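Glycosyltransferase (Streptomyces viridochromogenes, PDB 2IUY) probably transfers a sugar from a nucleotide donor during biosynthesis of the antibiotic avilamycin A, as a retaining glycosyltransferase of family GT4. Local coordinates at residues W250-A262 with G272-G284. Sequence-based numbering, arbitrary orientation.
Sequences WCEPGATVVSEAA and GNGCLAEIVPSVG
Asn273 lays its side-chain amide along the backbone of Trp250-Glu252 and uses both ends of it. ND2 donates to Trp250 O at 3.2 Å, almost straight (167°) but from above that carbonyl's plane, while OD1 accepts from Glu252 N at 2.8 Å. The amide and indole planes lie only 10° apart, with OD1 3.4 Å from Trp250 CD1. A third bond, nearly straight, from Cys275 N to Glu252 O (2.9 Å), ties in the type II' turn that runs from Asn273 to Leu276; Gly274, at its second position with positive phi, has no room for a side chain against Cys251-Glu252, and its CA lies against Cys251 SG. With SG wedged between its own backbone N and carbonyl carbon (chi1 75°), Cys275 directs the sulfur at the Gly254 backbone, 3.2 Å from Gly254 C. Beyond it the contact turns apolar. The two methyls of Val258 part to different neighbours: CG2 reaches Leu276 CD2 at 3.7 Å, CG1 reaches Val283 CG2, and Ile279 CD1 sits against CB between them. Ala262 CB closes the row on Val283 CG1 at 3.7 Å.

Trp250 NE1 donates to Glu252 OE1, which also bonds Ser239, while OE2 pairs with Lys175, a UDP-binding residue. The three cross-segment bonds therefore tie down the loop leading into helix 256-263, whose Thr256, Val257 and Glu260 bind UDP in this GT-B fold; their hold on Glu252 is consistent with second-shell positioning of Lys175.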
loop_
_atom_site.group_PDB
_atom_site.type_symbol
_atom_site.label_atom_id
_atom_site.label_comp_id
_atom_site.label_asym_id
_atom_site.label_seq_id
_atom_site.Cartn_x
_atom_site.Cartn_y
_atom_site.Cartn_z
ATOM N N TRP A 250 -15.977 -3.177 4.831
ATOM C CA TRP A 250 -14.582 -3.033 4.435
ATOM C C TRP A 250 -14.417 -3.206 2.888
ATOM O O TRP A 250 -14.953 -4.133 2.276
ATOM C CB TRP A 250 -13.657 -4.000 5.218
ATOM C CG TRP A 250 -12.190 -3.814 4.791
ATOM C CD1 TRP A 250 -11.492 -4.560 3.883
ATOM C CD2 TRP A 250 -11.292 -2.789 5.231
ATOM N NE1 TRP A 250 -10.223 -4.084 3.764
ATOM C CE2 TRP A 250 -10.073 -2.988 4.563
ATOM C CE3 TRP A 250 -11.390 -1.754 6.162
ATOM C CZ2 TRP A 250 -8.946 -2.166 4.767
ATOM C CZ3 TRP A 250 -10.263 -0.938 6.389
ATOM C CH2 TRP A 250 -9.052 -1.156 5.696
ATOM N N CYS A 251 -13.662 -2.298 2.293
ATOM C CA CYS A 251 -13.378 -2.345 0.859
ATOM C C CYS A 251 -11.890 -2.004 0.694
ATOM O O CYS A 251 -11.501 -0.846 0.884
ATOM C CB CYS A 251 -14.251 -1.310 0.147
ATOM S SG CYS A 251 -13.993 -1.091 -1.647
ATOM N N GLU A 252 -11.054 -3.009 0.396
ATOM C CA GLU A 252 -9.572 -2.818 0.402
ATOM C C GLU A 252 -9.254 -1.684 -0.587
ATOM O O GLU A 252 -9.625 -1.788 -1.732
ATOM C CB GLU A 252 -8.840 -4.118 0.045
ATOM C CG GLU A 252 -7.301 -4.089 0.276
ATOM C CD GLU A 252 -6.956 -3.892 1.718
ATOM O OE1 GLU A 252 -7.524 -4.596 2.575
ATOM O OE2 GLU A 252 -6.149 -3.009 2.035
ATOM N N PRO A 253 -8.715 -0.540 -0.117
ATOM C CA PRO A 253 -8.441 0.550 -1.092
ATOM C C PRO A 253 -7.460 0.279 -2.244
ATOM O O PRO A 253 -7.812 0.562 -3.428
ATOM C CB PRO A 253 -7.958 1.727 -0.223
ATOM C CG PRO A 253 -8.340 1.376 1.181
ATOM C CD PRO A 253 -8.503 -0.115 1.276
ATOM N N GLY A 254 -6.280 -0.274 -1.909
ATOM C CA GLY A 254 -5.206 -0.445 -2.856
ATOM C C GLY A 254 -4.246 -1.611 -2.650
ATOM O O GLY A 254 -3.583 -2.043 -3.621
ATOM N N ALA A 255 -4.154 -2.129 -1.419
ATOM C CA ALA A 255 -3.411 -3.369 -1.130
ATOM C C ALA A 255 -1.978 -3.357 -1.661
ATOM O O ALA A 255 -1.629 -4.036 -2.621
ATOM C CB ALA A 255 -4.162 -4.616 -1.635
ATOM N N THR A 256 -1.163 -2.548 -1.024
ATOM C CA THR A 256 0.221 -2.361 -1.390
ATOM C C THR A 256 0.969 -3.718 -1.450
ATOM O O THR A 256 1.823 -3.921 -2.300
ATOM C CB THR A 256 0.881 -1.383 -0.360
ATOM O OG1 THR A 256 2.202 -0.982 -0.823
ATOM C CG2 THR A 256 0.980 -2.044 1.001
ATOM N N VAL A 257 0.601 -4.670 -0.584
ATOM C CA VAL A 257 1.313 -5.971 -0.538
ATOM C C VAL A 257 1.242 -6.719 -1.870
ATOM O O VAL A 257 2.119 -7.497 -2.163
ATOM C CB VAL A 257 0.788 -6.916 0.610
ATOM C CG1 VAL A 257 -0.562 -7.611 0.215
ATOM C CG2 VAL A 257 1.876 -7.925 1.024
ATOM N N VAL A 258 0.207 -6.455 -2.673
ATOM C CA VAL A 258 0.058 -7.111 -3.981
ATOM C C VAL A 258 1.206 -6.715 -4.945
ATOM O O VAL A 258 1.868 -7.588 -5.548
ATOM C CB VAL A 258 -1.339 -6.826 -4.632
ATOM C CG1 VAL A 258 -1.447 -7.425 -6.095
ATOM C CG2 VAL A 258 -2.474 -7.407 -3.800
ATOM N N SER A 259 1.427 -5.402 -5.090
ATOM C CA SER A 259 2.480 -4.890 -5.972
ATOM C C SER A 259 3.854 -5.246 -5.432
ATOM O O SER A 259 4.780 -5.528 -6.206
ATOM C CB SER A 259 2.332 -3.361 -6.222
ATOM O OG SER A 259 2.382 -2.671 -4.985
ATOM N N GLU A 260 3.978 -5.251 -4.102
ATOM C CA GLU A 260 5.220 -5.616 -3.396
ATOM C C GLU A 260 5.612 -7.068 -3.603
ATOM O O GLU A 260 6.756 -7.339 -3.926
ATOM C CB GLU A 260 5.126 -5.288 -1.902
ATOM C CG GLU A 260 5.107 -3.772 -1.754
ATOM C CD GLU A 260 5.259 -3.282 -0.355
ATOM O OE1 GLU A 260 4.394 -3.603 0.468
ATOM O OE2 GLU A 260 6.256 -2.547 -0.093
ATOM N N ALA A 261 4.671 -7.985 -3.403
ATOM C CA ALA A 261 4.935 -9.387 -3.669
ATOM C C ALA A 261 5.358 -9.574 -5.112
ATOM O O ALA A 261 6.384 -10.152 -5.377
ATOM C CB ALA A 261 3.681 -10.261 -3.299
ATOM N N ALA A 262 4.572 -9.058 -6.058
ATOM C CA ALA A 262 4.783 -9.395 -7.453
ATOM C C ALA A 262 6.089 -8.807 -7.986
ATOM O O ALA A 262 6.861 -9.486 -8.682
ATOM C CB ALA A 262 3.580 -8.933 -8.288
ATOM N N GLY A 272 -11.683 -11.210 -3.764
ATOM C CA GLY A 272 -12.076 -10.169 -4.695
ATOM C C GLY A 272 -12.473 -8.874 -4.001
ATOM O O GLY A 272 -13.069 -7.983 -4.619
ATOM N N ASN A 273 -12.153 -8.762 -2.710
ATOM C CA ASN A 273 -12.489 -7.578 -1.940
ATOM C C ASN A 273 -11.881 -6.278 -2.449
ATOM O O ASN A 273 -10.632 -6.188 -2.638
ATOM C CB ASN A 273 -12.094 -7.744 -0.473
ATOM C CG ASN A 273 -12.642 -6.634 0.382
ATOM O OD1 ASN A 273 -11.944 -5.640 0.686
ATOM N ND2 ASN A 273 -13.931 -6.747 0.716
ATOM N N GLY A 274 -12.744 -5.262 -2.636
ATOM C CA GLY A 274 -12.251 -3.916 -2.963
ATOM C C GLY A 274 -11.348 -3.948 -4.187
ATOM O O GLY A 274 -11.659 -4.576 -5.166
ATOM N N CYS A 275 -10.172 -3.365 -4.064
ATOM C CA CYS A 275 -9.186 -3.322 -5.162
ATOM C C CYS A 275 -8.673 -4.705 -5.589
ATOM O O CYS A 275 -8.159 -4.872 -6.703
ATOM C CB CYS A 275 -8.006 -2.457 -4.721
ATOM S SG CYS A 275 -6.888 -3.242 -3.519
ATOM N N LEU A 276 -8.771 -5.703 -4.711
ATOM C CA LEU A 276 -8.209 -7.019 -5.040
ATOM C C LEU A 276 -8.753 -7.655 -6.326
ATOM O O LEU A 276 -8.005 -8.268 -7.102
ATOM C CB LEU A 276 -8.326 -7.964 -3.851
ATOM C CG LEU A 276 -7.590 -7.408 -2.613
ATOM C CD1 LEU A 276 -7.908 -8.306 -1.414
ATOM C CD2 LEU A 276 -6.054 -7.319 -2.827
ATOM N N ALA A 277 -10.051 -7.514 -6.554
ATOM C CA ALA A 277 -10.667 -7.971 -7.811
ATOM C C ALA A 277 -9.932 -7.424 -9.069
ATOM O O ALA A 277 -9.907 -8.070 -10.117
ATOM C CB ALA A 277 -12.181 -7.590 -7.821
ATOM N N GLU A 278 -9.352 -6.242 -8.942
ATOM C CA GLU A 278 -8.759 -5.484 -10.070
ATOM C C GLU A 278 -7.303 -5.835 -10.316
ATOM O O GLU A 278 -6.846 -5.857 -11.473
ATOM C CB GLU A 278 -8.901 -3.959 -9.818
ATOM C CG GLU A 278 -10.365 -3.414 -9.999
ATOM C CD GLU A 278 -10.558 -2.015 -9.384
ATOM O OE1 GLU A 278 -9.810 -1.091 -9.737
ATOM O OE2 GLU A 278 -11.429 -1.849 -8.513
ATOM N N ILE A 279 -6.582 -6.128 -9.230
ATOM C CA ILE A 279 -5.130 -6.281 -9.312
ATOM C C ILE A 279 -4.600 -7.677 -9.134
ATOM O O ILE A 279 -3.591 -8.016 -9.730
ATOM C CB ILE A 279 -4.360 -5.279 -8.374
ATOM C CG1 ILE A 279 -4.760 -5.428 -6.876
ATOM C CG2 ILE A 279 -4.649 -3.859 -8.801
ATOM C CD1 ILE A 279 -3.851 -4.508 -5.966
ATOM N N VAL A 280 -5.274 -8.480 -8.317
ATOM C CA VAL A 280 -4.842 -9.863 -8.051
ATOM C C VAL A 280 -4.775 -10.746 -9.305
ATOM O O VAL A 280 -3.766 -11.434 -9.488
ATOM C CB VAL A 280 -5.633 -10.534 -6.912
ATOM C CG1 VAL A 280 -5.241 -12.029 -6.747
ATOM C CG2 VAL A 280 -5.372 -9.733 -5.580
ATOM N N PRO A 281 -5.793 -10.669 -10.199
ATOM C CA PRO A 281 -5.759 -11.546 -11.385
ATOM C C PRO A 281 -4.551 -11.252 -12.286
ATOM O O PRO A 281 -4.085 -12.133 -13.001
ATOM C CB PRO A 281 -7.065 -11.217 -12.119
ATOM C CG PRO A 281 -7.975 -10.648 -11.028
ATOM C CD PRO A 281 -7.004 -9.828 -10.205
ATOM N N SER A 282 -4.021 -10.045 -12.219
ATOM C CA SER A 282 -2.843 -9.714 -13.030
ATOM C C SER A 282 -1.599 -10.462 -12.581
ATOM O O SER A 282 -0.649 -10.588 -13.346
ATOM C CB SER A 282 -2.561 -8.207 -12.974
ATOM O OG SER A 282 -3.615 -7.485 -13.545
ATOM N N VAL A 283 -1.583 -10.905 -11.325
ATOM C CA VAL A 283 -0.400 -11.526 -10.714
ATOM C C VAL A 283 -0.722 -12.825 -9.916
ATOM O O VAL A 283 0.024 -13.243 -9.028
ATOM C CB VAL A 283 0.361 -10.475 -9.850
ATOM C CG1 VAL A 283 0.825 -9.264 -10.732
ATOM C CG2 VAL A 283 -0.506 -9.993 -8.648
ATOM N N GLY A 284 -1.874 -13.425 -10.188
ATOM C CA GLY A 284 -2.268 -14.641 -9.481
ATOM C C GLY A 284 -3.740 -14.911 -9.671
ATOM O O GLY A 284 -4.266 -14.773 -10.766
#